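Local coordinates for GTPase activator-like protein (Chaetomium thermophilum, PDB 6SSH) that probably acts as a GTPase activator, this chain being the Rap/Ran-GAP-type catalytic domain (the TSC2 GAP domain) of a longer protein, at residues H77-T80 / Q81-T84; V160-Q163 / P164-E168. All blocks are in the same frame, centred on the assembly; numbering follows the deposited sequence.

How the contacts relate
Both contacts are local turns of the chain at the end of a strand of the same mixed sheet, and both fall in the Rap/Ran-GAP region. Contact 1 comes first in sequence, where strand 73-78 passes through a short 3-10 segment into a loop; contact 2 follows where strand 155-162 turns into the loop before strand 176-179. Their centres are about 26 Å apart, on opposite sides of the chain's centre, and their nearest atoms about 16 Å. Strands 2-10, 104-109 and 127-134 separate the two strands within the sheet. The two turns thus lead the chain out of the sheet at separate places, the buried first toward helix 93-99 and the second at the surface beside helix 183-201.

Contact 1: residues H77-T80 / Q81-T84; sequences HVTT and QMPT. With EDO (1,2-ethanediol), chain E; EDO (1,2-ethanediol), chain B.
Val78 and Gln81 lie side by side with their side chains pointing the same way, and Gln81 CG rests 3.7 Å from Val78 CB. The backbone here forms a 3-10 segment after strand 73-78: Gln81 N donates to Val78 O (2.8 Å), and Met82 N donates to Thr79 O (3.1 Å). The buried flank belongs to Met82, whose chain is extended beyond CG (chi2 171°) and runs back along the strand end, bringing CE to 3.8 Å from His77 C. The imidazole of His77 is held by Asp102 and the carbonyl of Gln51, and Met82 also touches His98 of helix 93-99.

The more open side is at the partly exposed amide of Gln81. The chain bends at chi2 (-65°), and water 1 bridges OE1 to Thr80 OG1, itself bonded to Tyr30. One 1,2-ethanediol, probably from the crystallisation liquor, meets both ends of the amide: its O1 donates to Gln81 OE1 (2.6 Å), while Gln81 NE2 donates almost straight to its O2 (2.8 Å). A second diol donates to the backbone oxygen Gln81 O. NE2 also bonds to Tyr63 O; this bond and water 1 are consistent with a defined amide orientation, to which the first diol adds in this crystal.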
ATOM      1  N   HIS A  77      -2.325  -5.216   2.713  1.00  8.60           N
ATOM      2  CA  HIS A  77      -1.119  -5.911   3.179  1.00  8.17           C
ATOM      3  C   HIS A  77      -0.122  -4.843   3.520  1.00  8.38           C
ATOM      4  O   HIS A  77       0.573  -4.331   2.637  1.00  8.83           O
ATOM      5  CB  HIS A  77      -0.544  -6.842   2.143  1.00  7.65           C
ATOM      6  CG  HIS A  77      -1.422  -7.978   1.766  1.00  8.63           C
ATOM      7  ND1 HIS A  77      -1.328  -8.589   0.533  1.00  9.27           N
ATOM      8  CD2 HIS A  77      -2.294  -8.721   2.501  1.00 11.09           C
ATOM      9  CE1 HIS A  77      -2.133  -9.644   0.513  1.00 10.19           C
ATOM     10  NE2 HIS A  77      -2.731  -9.751   1.707  1.00 10.86           N
ATOM     11  N   VAL A  78      -0.086  -4.423   4.767  1.00  8.77           N
ATOM     12  CA  VAL A  78       0.618  -3.213   5.202  1.00  8.16           C
ATOM     13  C   VAL A  78       1.975  -3.661   5.784  1.00  8.53           C
ATOM     14  O   VAL A  78       2.015  -4.239   6.861  1.00  8.65           O
ATOM     15  CB  VAL A  78      -0.159  -2.429   6.230  1.00  8.64           C
ATOM     16  CG1 VAL A  78       0.564  -1.142   6.560  1.00 10.12           C
ATOM     17  CG2 VAL A  78      -1.606  -2.139   5.692  1.00  9.36           C
ATOM     18  N   THR A  79       3.055  -3.412   5.091  1.00  8.60           N
ATOM     19  CA  THR A  79       4.346  -3.985   5.511  1.00  8.75           C
ATOM     20  C   THR A  79       4.734  -3.471   6.879  1.00  8.69           C
ATOM     21  O   THR A  79       5.318  -4.233   7.636  1.00  9.23           O
ATOM     22  CB  THR A  79       5.415  -3.816   4.440  1.00  9.82           C
ATOM     23  OG1 THR A  79       5.565  -2.427   4.125  1.00 11.21           O
ATOM     24  CG2 THR A  79       5.053  -4.608   3.195  1.00 10.68           C
ATOM     25  N   THR A  80       4.407  -2.246   7.272  1.00  8.45           N
ATOM     26  CA  THR A  80       4.748  -1.732   8.582  1.00  8.87           C
ATOM     27  C   THR A  80       3.911  -2.429   9.701  1.00  9.16           C
ATOM     28  O   THR A  80       4.294  -2.339  10.869  1.00 10.73           O
ATOM     29  CB  THR A  80       4.604  -0.235   8.723  1.00  9.73           C
ATOM     30  OG1 THR A  80       3.250   0.147   8.363  1.00 10.67           O
ATOM     31  CG2 THR A  80       5.602   0.532   7.822  1.00 11.26           C
ATOM     32  N   GLN A  81       2.793  -3.083   9.347  1.00  9.26           N
ATOM     33  CA  GLN A  81       2.002  -3.876  10.338  1.00 10.59           C
ATOM     34  C   GLN A  81       2.623  -5.240  10.605  1.00 10.83           C
ATOM     35  O   GLN A  81       2.178  -5.961  11.510  1.00 10.84           O
ATOM     36  CB  GLN A  81       0.547  -4.043   9.856  1.00 10.03           C
ATOM     37  CG  GLN A  81      -0.276  -2.774   9.883  1.00 10.39           C
ATOM     38  CD  GLN A  81      -0.535  -2.192  11.254  1.00 11.01           C
ATOM     39  OE1 GLN A  81      -0.329  -1.045  11.502  1.00 11.86           O
ATOM     40  NE2 GLN A  81      -0.991  -3.029  12.192  1.00 12.82           N
ATOM     41  N   MET A  82       3.538  -5.665   9.748  1.00  9.09           N
ATOM     42  CA  MET A  82       4.107  -7.010   9.783  1.00  8.48           C
ATOM     43  C   MET A  82       5.383  -6.991  10.595  1.00 10.02           C
ATOM     44  O   MET A  82       6.183  -6.077  10.462  1.00 11.41           O
ATOM     45  CB  MET A  82       4.384  -7.506   8.372  1.00  8.50           C
ATOM     46  CG  MET A  82       3.147  -7.522   7.467  1.00  9.17           C
ATOM     47  SD  MET A  82       3.638  -7.859   5.778  1.00  9.39           S
ATOM     48  CE  MET A  82       2.059  -7.570   4.899  1.00  9.84           C
ATOM     49  N   PRO A  83       5.610  -8.018  11.435  1.00  9.97           N
ATOM     50  CA  PRO A  83       6.821  -8.011  12.274  1.00 12.31           C
ATOM     51  C   PRO A  83       8.086  -8.166  11.437  1.00  9.96           C
ATOM     52  O   PRO A  83       8.111  -8.820  10.413  1.00 11.08           O
ATOM     53  CB  PRO A  83       6.628  -9.228  13.201  1.00 11.92           C
ATOM     54  CG  PRO A  83       5.581 -10.012  12.599  1.00 16.66           C
ATOM     55  CD  PRO A  83       4.757  -9.215  11.657  1.00 11.10           C
ATOM     56  N   THR A  84       9.129  -7.498  11.944  1.00 10.84           N
ATOM     57  CA  THR A  84      10.468  -7.641  11.385  1.00 10.73           C
ATOM     58  C   THR A  84      11.340  -8.375  12.379  1.00 11.32           C
ATOM     59  O   THR A  84      11.407  -7.991  13.562  1.00 13.52           O
ATOM     60  CB  THR A  84      11.056  -6.255  11.133  1.00 11.53           C
ATOM     61  OG1 THR A  84      10.263  -5.566  10.147  1.00 12.17           O
ATOM     62  CG2 THR A  84      12.464  -6.287  10.665  1.00 13.57           C
TER
HETATM   63  C1  EDO E 304      -1.493   0.346  14.730  1.00 36.58           C
HETATM   64  O1  EDO E 304      -1.391   0.547  13.292  1.00 31.32           O
HETATM   65  C2  EDO E 304      -2.089  -0.982  15.248  1.00 30.76           C
HETATM   66  O2  EDO E 304      -1.341  -2.148  14.864  1.00 21.09           O
HETATM   67  C1  EDO B 301       1.827  -5.750  15.015  1.00 16.72           C
HETATM   68  O1  EDO B 301       1.468  -7.031  15.598  1.00 17.28           O
HETATM   69  C2  EDO B 301       0.614  -5.058  14.408  1.00 15.65           C
HETATM   70  O2  EDO B 301       0.077  -5.790  13.324  1.00 12.27           O
HETATM   71  O   HOH W   1       1.900   0.214  10.637  1.00 12.89           O

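Contact 2: residues V160-Q163 / P164-E168; sequences VMSQ and PGFPE
Ser162 and Phe166 turn their CB atoms toward each other, 3.7 Å apart, across the end of strand 155-162. The serine CB approaches the phenylalanine ring obliquely, while Ser162 OG stands 3.5 Å from Phe166 CB. Because Phe166 CG is anti to the backbone N (chi1 -166°), the ring leads away from the turn toward helix 183-201, where it meets Trp201 edge-to-face and touches Phe197. Pro167 CD lies over one face of the Phe166 ring, offset toward its rim.

Gln163 to Phe166 form a type II beta turn, closed by Phe166 N donating to Gln163 O (3.0 Å, 157° at the hydrogen), with Gly165 at the positive-phi position. It carries the chain from the strand of this Rap/Ran-GAP domain into the loop that precedes strand 176-179. At the start of the turn the side chains of Gln163 and Pro164 cross obliquely: a bend at chi2 (-74°) brings the amide alongside the proline, with OE1 3.5 Å from Pro164 CD, while NE2 bonds to Asn125 O. Two waters bridge polar atoms round the turn: water 2 links Ser162 OG (2.7 Å) to Pro167 O, and water 3 donates to Phe166 O (2.7 Å) and weakly to Gln163 O.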
ATOM      1  N   VAL A 160       0.263   7.348 -10.540  1.00 18.19           N
ATOM      2  CA  VAL A 160       0.128   5.928 -10.811  1.00 15.97           C
ATOM      3  C   VAL A 160       1.258   5.562 -11.747  1.00 18.88           C
ATOM      4  O   VAL A 160       1.508   6.267 -12.781  1.00 21.14           O
ATOM      5  CB  VAL A 160      -1.248   5.582 -11.375  1.00 18.43           C
ATOM      6  CG1 VAL A 160      -1.376   4.098 -11.787  1.00 23.38           C
ATOM      7  CG2 VAL A 160      -2.317   5.971 -10.447  1.00 20.18           C
ATOM      8  N   MET A 161       1.966   4.475 -11.439  1.00 16.41           N
ATOM      9  CA  MET A 161       3.050   3.956 -12.268  1.00 16.81           C
ATOM     10  C   MET A 161       2.720   2.532 -12.598  1.00 18.62           C
ATOM     11  O   MET A 161       2.455   1.758 -11.694  1.00 18.12           O
ATOM     12  CB  MET A 161       4.397   4.019 -11.566  1.00 18.14           C
ATOM     13  CG  MET A 161       4.851   5.411 -11.282  1.00 24.58           C
ATOM     14  SD  MET A 161       6.429   5.460 -10.459  1.00 28.59           S
ATOM     15  CE  MET A 161       7.475   4.436 -11.465  1.00 38.18           C
ATOM     16  N   SER A 162       2.656   2.160 -13.858  1.00 17.31           N
ATOM     17  CA  SER A 162       2.248   0.798 -14.209  1.00 18.12           C
ATOM     18  C   SER A 162       3.106   0.211 -15.290  1.00 18.20           C
ATOM     19  O   SER A 162       3.851   0.934 -16.001  1.00 20.68           O
ATOM     20  CB  SER A 162       0.792   0.769 -14.653  1.00 17.07           C
ATOM     21  OG  SER A 162       0.597   1.569 -15.819  1.00 20.59           O
ATOM     22  N   GLN A 163       3.018  -1.107 -15.448  1.00 16.66           N
ATOM     23  CA  GLN A 163       3.748  -1.771 -16.532  1.00 19.41           C
ATOM     24  C   GLN A 163       3.429  -1.160 -17.895  1.00 17.70           C
ATOM     25  O   GLN A 163       2.345  -0.624 -18.127  1.00 19.48           O
ATOM     26  CB  GLN A 163       3.341  -3.234 -16.592  1.00 19.93           C
ATOM     27  CG  GLN A 163       3.655  -4.020 -15.388  1.00 22.08           C
ATOM     28  CD  GLN A 163       5.079  -4.316 -15.279  1.00 28.77           C
ATOM     29  OE1 GLN A 163       5.845  -4.078 -16.207  1.00 30.65           O
ATOM     30  NE2 GLN A 163       5.472  -4.886 -14.146  1.00 26.94           N
ATOM     31  N   PRO A 164       4.340  -1.282 -18.874  1.00 20.02           N
ATOM     32  CA  PRO A 164       4.007  -0.807 -20.217  1.00 19.68           C
ATOM     33  C   PRO A 164       2.803  -1.545 -20.805  1.00 20.50           C
ATOM     34  O   PRO A 164       2.732  -2.762 -20.631  1.00 23.24           O
ATOM     35  CB  PRO A 164       5.254  -1.143 -21.037  1.00 23.70           C
ATOM     36  CG  PRO A 164       6.354  -1.255 -20.016  1.00 23.54           C
ATOM     37  CD  PRO A 164       5.728  -1.742 -18.749  1.00 22.44           C
ATOM     38  N   GLY A 165       1.873  -0.806 -21.373  1.00 22.57           N
ATOM     39  CA  GLY A 165       0.670  -1.391 -21.956  1.00 24.57           C
ATOM     40  C   GLY A 165      -0.454  -1.554 -20.925  1.00 22.15           C
ATOM     41  O   GLY A 165      -1.584  -1.883 -21.332  1.00 24.02           O
ATOM     42  N   PHE A 166      -0.213  -1.257 -19.650  1.00 20.66           N
ATOM     43  CA  PHE A 166      -1.253  -1.389 -18.639  1.00 18.73           C
ATOM     44  C   PHE A 166      -2.211  -0.222 -18.804  1.00 21.99           C
ATOM     45  O   PHE A 166      -1.799   0.907 -19.053  1.00 20.99           O
ATOM     46  CB  PHE A 166      -0.662  -1.427 -17.222  1.00 17.39           C
ATOM     47  CG  PHE A 166      -1.653  -1.883 -16.204  1.00 16.11           C
ATOM     48  CD1 PHE A 166      -2.462  -0.969 -15.590  1.00 15.93           C
ATOM     49  CD2 PHE A 166      -1.818  -3.218 -15.943  1.00 15.46           C
ATOM     50  CE1 PHE A 166      -3.458  -1.379 -14.699  1.00 16.50           C
ATOM     51  CE2 PHE A 166      -2.783  -3.635 -15.047  1.00 15.62           C
ATOM     52  CZ  PHE A 166      -3.569  -2.759 -14.416  1.00 16.77           C
ATOM     53  N   PRO A 167      -3.518  -0.462 -18.626  1.00 19.84           N
ATOM     54  CA  PRO A 167      -4.445   0.675 -18.791  1.00 20.36           C
ATOM     55  C   PRO A 167      -4.128   1.907 -17.908  1.00 18.76           C
ATOM     56  O   PRO A 167      -3.832   1.808 -16.701  1.00 19.68           O
ATOM     57  CB  PRO A 167      -5.807   0.101 -18.342  1.00 23.95           C
ATOM     58  CG  PRO A 167      -5.645  -1.352 -18.168  1.00 29.02           C
ATOM     59  CD  PRO A 167      -4.209  -1.746 -18.393  1.00 19.06           C
ATOM     60  N   GLU A 168      -4.232   3.096 -18.481  1.00 24.13           N
ATOM     61  CA  GLU A 168      -4.120   4.300 -17.677  1.00 27.75           C
ATOM     62  C   GLU A 168      -5.255   4.365 -16.696  1.00 32.16           C
ATOM     63  O   GLU A 168      -6.391   3.904 -16.944  1.00 29.70           O
ATOM     64  CB  GLU A 168      -4.144   5.565 -18.565  1.00 36.59           C
ATOM     65  CG  GLU A 168      -3.057   5.634 -19.590  1.00 42.85           C
ATOM     66  CD  GLU A 168      -3.065   6.954 -20.352  1.00 49.61           C
ATOM     67  OE1 GLU A 168      -3.935   7.812 -20.067  1.00 49.21           O
ATOM     68  OE2 GLU A 168      -2.195   7.118 -21.233  1.00 51.48           O
TER
HETATM   69  O   HOH W   2      -1.607   3.025 -15.350  1.00 26.71           O
HETATM   70  O   HOH W   3       0.562   2.203 -18.883  1.00 39.44           O